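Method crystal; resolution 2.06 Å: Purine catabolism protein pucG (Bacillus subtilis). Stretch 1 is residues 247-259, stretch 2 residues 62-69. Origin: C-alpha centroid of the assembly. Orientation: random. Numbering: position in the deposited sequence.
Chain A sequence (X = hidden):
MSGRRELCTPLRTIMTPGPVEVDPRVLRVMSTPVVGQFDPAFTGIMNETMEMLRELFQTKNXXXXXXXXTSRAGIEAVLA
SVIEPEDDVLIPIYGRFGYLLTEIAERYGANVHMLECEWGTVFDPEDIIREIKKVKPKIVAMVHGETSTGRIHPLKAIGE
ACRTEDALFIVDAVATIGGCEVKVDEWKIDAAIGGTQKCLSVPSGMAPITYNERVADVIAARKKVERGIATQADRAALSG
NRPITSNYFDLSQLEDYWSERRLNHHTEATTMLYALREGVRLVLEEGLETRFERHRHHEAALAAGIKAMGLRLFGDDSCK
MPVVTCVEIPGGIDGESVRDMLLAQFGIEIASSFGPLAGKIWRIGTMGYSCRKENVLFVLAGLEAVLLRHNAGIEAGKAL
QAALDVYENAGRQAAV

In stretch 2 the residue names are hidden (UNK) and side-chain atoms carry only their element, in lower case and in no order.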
# COMPACT_ATOMS: atom_id res chain seq x y z
N ASN A 247 -12.71 6.99 -2.45
CA ASN A 247 -13.13 6.27 -1.25
C ASN A 247 -11.92 5.81 -0.40
O ASN A 247 -11.92 5.98 0.84
CB ASN A 247 -14.01 5.05 -1.62
CG ASN A 247 -14.31 4.17 -0.40
OD1 ASN A 247 -15.23 4.46 0.39
ND2 ASN A 247 -13.52 3.10 -0.21
N TYR A 248 -10.91 5.22 -1.06
CA TYR A 248 -9.73 4.67 -0.37
C TYR A 248 -8.90 5.79 0.30
O TYR A 248 -8.42 5.62 1.44
CB TYR A 248 -8.86 3.86 -1.34
CG TYR A 248 -7.68 3.12 -0.74
CD1 TYR A 248 -7.86 1.86 -0.13
CD2 TYR A 248 -6.39 3.69 -0.78
CE1 TYR A 248 -6.78 1.16 0.38
CE2 TYR A 248 -5.28 3.02 -0.27
CZ TYR A 248 -5.46 1.74 0.32
OH TYR A 248 -4.35 1.05 0.83
N PHE A 249 -8.79 6.95 -0.36
CA PHE A 249 -8.09 8.13 0.22
C PHE A 249 -8.99 9.10 1.03
O PHE A 249 -8.62 10.25 1.26
CB PHE A 249 -7.31 8.88 -0.89
CG PHE A 249 -6.25 8.03 -1.60
CD1 PHE A 249 -5.43 7.14 -0.87
CD2 PHE A 249 -6.09 8.11 -2.98
CE1 PHE A 249 -4.47 6.34 -1.52
CE2 PHE A 249 -5.13 7.32 -3.64
CZ PHE A 249 -4.33 6.42 -2.91
N ASP A 250 -10.18 8.62 1.46
CA ASP A 250 -11.14 9.46 2.22
C ASP A 250 -10.69 9.59 3.72
O ASP A 250 -11.01 8.71 4.55
CB ASP A 250 -12.57 8.89 2.09
CG ASP A 250 -13.67 9.83 2.72
OD1 ASP A 250 -14.89 9.60 2.43
OD2 ASP A 250 -13.30 10.79 3.48
N LEU A 251 -9.94 10.65 4.05
CA LEU A 251 -9.39 10.81 5.42
C LEU A 251 -10.46 10.86 6.51
O LEU A 251 -10.20 10.59 7.67
CB LEU A 251 -8.46 12.06 5.53
CG LEU A 251 -7.23 12.07 4.62
CD1 LEU A 251 -6.34 13.24 4.95
CD2 LEU A 251 -6.41 10.76 4.64
N SER A 252 -11.67 11.27 6.11
CA SER A 252 -12.85 11.33 6.99
C SER A 252 -13.31 9.95 7.46
O SER A 252 -13.83 9.81 8.57
CB SER A 252 -14.04 11.97 6.27
OG SER A 252 -15.05 12.18 7.20
N GLN A 253 -13.17 8.95 6.58
CA GLN A 253 -13.38 7.56 6.92
C GLN A 253 -12.13 7.01 7.59
O GLN A 253 -12.25 6.24 8.55
CB GLN A 253 -13.72 6.72 5.69
CG GLN A 253 -14.98 7.23 4.97
CD GLN A 253 -15.38 6.32 3.86
OE1 GLN A 253 -15.92 5.23 4.10
NE2 GLN A 253 -15.18 6.77 2.61
N LEU A 254 -10.95 7.41 7.09
CA LEU A 254 -9.67 6.97 7.71
C LEU A 254 -9.50 7.46 9.17
O LEU A 254 -8.85 6.76 9.99
CB LEU A 254 -8.48 7.30 6.82
CG LEU A 254 -8.45 6.24 5.72
CD1 LEU A 254 -7.67 6.66 4.50
CD2 LEU A 254 -7.93 4.91 6.31
N GLU A 255 -10.10 8.61 9.52
CA GLU A 255 -10.05 9.03 10.92
C GLU A 255 -10.92 8.18 11.87
O GLU A 255 -10.53 7.97 13.03
CB GLU A 255 -10.15 10.54 11.12
CG GLU A 255 -11.19 11.35 10.41
CD GLU A 255 -10.97 12.85 10.64
OE1 GLU A 255 -11.84 13.56 11.21
OE2 GLU A 255 -9.88 13.33 10.29
N ASP A 256 -12.06 7.66 11.38
CA ASP A 256 -12.93 6.76 12.17
C ASP A 256 -12.29 5.35 12.26
O ASP A 256 -12.50 4.61 13.24
CB ASP A 256 -14.37 6.71 11.59
CG ASP A 256 -15.29 7.90 12.06
OD1 ASP A 256 -14.89 8.83 12.83
OD2 ASP A 256 -16.46 7.91 11.64
N TYR A 257 -11.50 5.00 11.23
CA TYR A 257 -10.61 3.81 11.24
C TYR A 257 -9.55 3.87 12.36
O TYR A 257 -9.33 2.88 13.08
CB TYR A 257 -9.91 3.57 9.87
CG TYR A 257 -9.35 2.17 9.78
CD1 TYR A 257 -10.16 1.13 9.38
CD2 TYR A 257 -8.00 1.88 10.14
CE1 TYR A 257 -9.70 -0.19 9.35
CE2 TYR A 257 -7.51 0.56 10.09
CZ TYR A 257 -8.39 -0.47 9.70
OH TYR A 257 -8.01 -1.77 9.63
N TRP A 258 -8.90 5.03 12.49
CA TRP A 258 -7.75 5.19 13.37
C TRP A 258 -8.19 5.92 14.68
O TRP A 258 -7.53 6.86 15.14
CB TRP A 258 -6.62 5.97 12.65
CG TRP A 258 -5.73 5.15 11.72
CD1 TRP A 258 -5.88 5.00 10.35
CD2 TRP A 258 -4.54 4.38 12.07
NE1 TRP A 258 -4.87 4.18 9.84
CE2 TRP A 258 -4.04 3.80 10.87
CE3 TRP A 258 -3.85 4.13 13.29
CZ2 TRP A 258 -2.90 2.96 10.87
CZ3 TRP A 258 -2.70 3.26 13.27
CH2 TRP A 258 -2.25 2.73 12.09
N SER A 259 -9.35 5.52 15.22
CA SER A 259 -9.80 5.94 16.57
C SER A 259 -10.87 4.96 17.12
O SER A 259 -11.14 3.92 16.50
CB SER A 259 -10.24 7.42 16.63
OG SER A 259 -11.27 7.70 15.70
N UNK A 62 -3.73 15.66 17.17
CA UNK A 62 -4.49 14.42 17.37
C UNK A 62 -4.32 13.51 16.17
O UNK A 62 -4.25 12.28 16.32
n UNK A 62 -8.12 14.86 19.99
c UNK A 62 -8.18 13.86 18.89
n UNK A 62 -8.79 16.67 18.68
c UNK A 62 -5.99 14.71 17.62
c UNK A 62 -8.40 16.16 19.86
n UNK A 62 -8.29 16.97 20.92
c UNK A 62 -6.76 13.50 18.29
N UNK A 63 -4.27 14.09 14.97
CA UNK A 63 -4.25 13.27 13.74
C UNK A 63 -2.79 13.01 13.25
O UNK A 63 -2.12 13.94 12.72
c UNK A 63 -5.19 13.88 12.68
c UNK A 63 -8.86 17.09 15.34
n UNK A 63 -8.79 13.67 13.80
c UNK A 63 -7.66 13.17 13.17
c UNK A 63 -6.65 14.09 13.20
c UNK A 63 -9.40 15.86 14.97
c UNK A 63 -6.66 16.50 14.30
c UNK A 63 -7.52 17.43 15.02
c UNK A 63 -7.19 15.24 13.91
c UNK A 63 -8.53 14.93 14.27
N UNK A 64 -2.29 11.79 13.48
CA UNK A 64 -1.01 11.32 12.96
C UNK A 64 -1.06 9.80 12.87
O UNK A 64 -1.13 9.14 13.87
c UNK A 64 0.14 11.78 13.85
N UNK A 65 -1.03 9.27 11.65
CA UNK A 65 -1.35 7.86 11.39
C UNK A 65 -0.96 7.58 9.99
O UNK A 65 -0.89 8.50 9.19
c UNK A 65 -3.87 8.34 10.85
o UNK A 65 -6.69 10.44 8.58
c UNK A 65 -4.23 7.93 9.57
c UNK A 65 -5.46 10.22 10.62
c UNK A 65 -2.84 7.54 11.67
c UNK A 65 -4.48 9.49 11.37
c UNK A 65 -5.77 9.78 9.35
c UNK A 65 -5.18 8.65 8.81
N UNK A 66 -0.63 6.32 9.66
CA UNK A 66 -0.22 6.07 8.28
C UNK A 66 -1.41 5.77 7.34
O UNK A 66 -2.42 5.31 7.76
c UNK A 66 0.65 4.80 8.39
c UNK A 66 0.17 4.14 9.58
c UNK A 66 -0.42 5.16 10.53
N UNK A 67 -1.24 6.01 6.06
CA UNK A 67 -2.21 5.47 5.12
C UNK A 67 -1.46 4.39 4.30
O UNK A 67 -0.21 4.41 4.18
c UNK A 67 -1.95 7.13 3.21
c UNK A 67 -3.61 7.74 4.94
c UNK A 67 -2.26 6.57 1.78
c UNK A 67 -2.91 6.57 4.20
N UNK A 68 -2.22 3.49 3.69
CA UNK A 68 -1.61 2.30 3.14
C UNK A 68 -1.45 2.67 1.69
O UNK A 68 -2.43 2.82 0.97
c UNK A 68 -2.63 0.65 4.81
o UNK A 68 -3.41 -0.29 5.11
o UNK A 68 -1.93 1.28 5.65
c UNK A 68 -2.55 1.09 3.35
N UNK A 69 -0.24 2.90 1.24
CA UNK A 69 -0.07 3.35 -0.13
C UNK A 69 1.32 3.85 -0.08
O UNK A 69 1.86 4.08 1.02
O HOH W 1 -4.52 3.63 7.19

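Position 62 has seven side-chain atoms, four carbons and three nitrogens. Three carbons lead to a nitrogen, then to a carbon carrying two more nitrogens. This is a guanidinium group, so the residue is Arg 62. It is exposed and makes no contact with stretch 1.

Position 63 has one carbon followed by fused five- and six-membered rings. The rings hold eight carbons and one nitrogen. A ring carbon lies near OE2 of Glu 255. The rings are an indole, and the residue is Trp 63. Its CD1 is 3.6 Å from OE2 of Glu 255.

Position 64 has a single side-chain carbon and is Ala 64. It is buried but does not reach stretch 1.

Position 65 has one carbon, then a six-carbon ring bearing one oxygen. The ring lies against the indole of Trp 258, and its oxygen reaches the helix. A phenol identifies Tyr 65. The ring forms an offset stack with the five-membered ring of Trp 258, centroids 4.7 Å apart and planes at 21°. CB of Tyr 65 also sits over that five-membered ring, 3.8 Å from its centroid.

Position 66 has three carbons that close a ring onto the backbone nitrogen. One of them lies over a face of the Trp 258 indole. The closed ring identifies Pro 66. Its CD packs over the six-membered ring, 3.3 Å from CZ2 of Trp 258. A water accepts from NE1 of Trp 258 and donates to O of Pro 66, at 2.7 Å from each atom.

Position 67 has four carbons, forked at the first, with one arm two carbons long. The arms lie near Leu 251, Leu 254 and Phe 249. This is Ile 67. Its CG2 is 4.1 Å from CD2 of Leu 251 and 4.2 Å from CD1 of Leu 254. Its CD1 is 4.0 Å from CE1 of Phe 249.

Position 68 has two carbons, the second carrying two oxygens. Its first side-chain carbon and backbone O lie near OH of Tyr 248. The carboxylate on a short stem gives Asp 68. Its backbone O accepts a 2.6 Å hydrogen bond from OH of Tyr 248.

Position 69 has no side-chain atoms and is Gly 69. An ideal CB there would lie 3.4 Å from CD1 of Ile 67, a crowded position.

The contact is mainly apolar. Trp 258, just after the helix, offers one face to Tyr 65 and Pro 66. Leu 251, Leu 254 and Phe 249 pack against Ile 67. Tyr 248 and the water at Trp 258 satisfy backbone carbonyls within this buried packing.

Stretch 2 62-69: RWAYPIDG
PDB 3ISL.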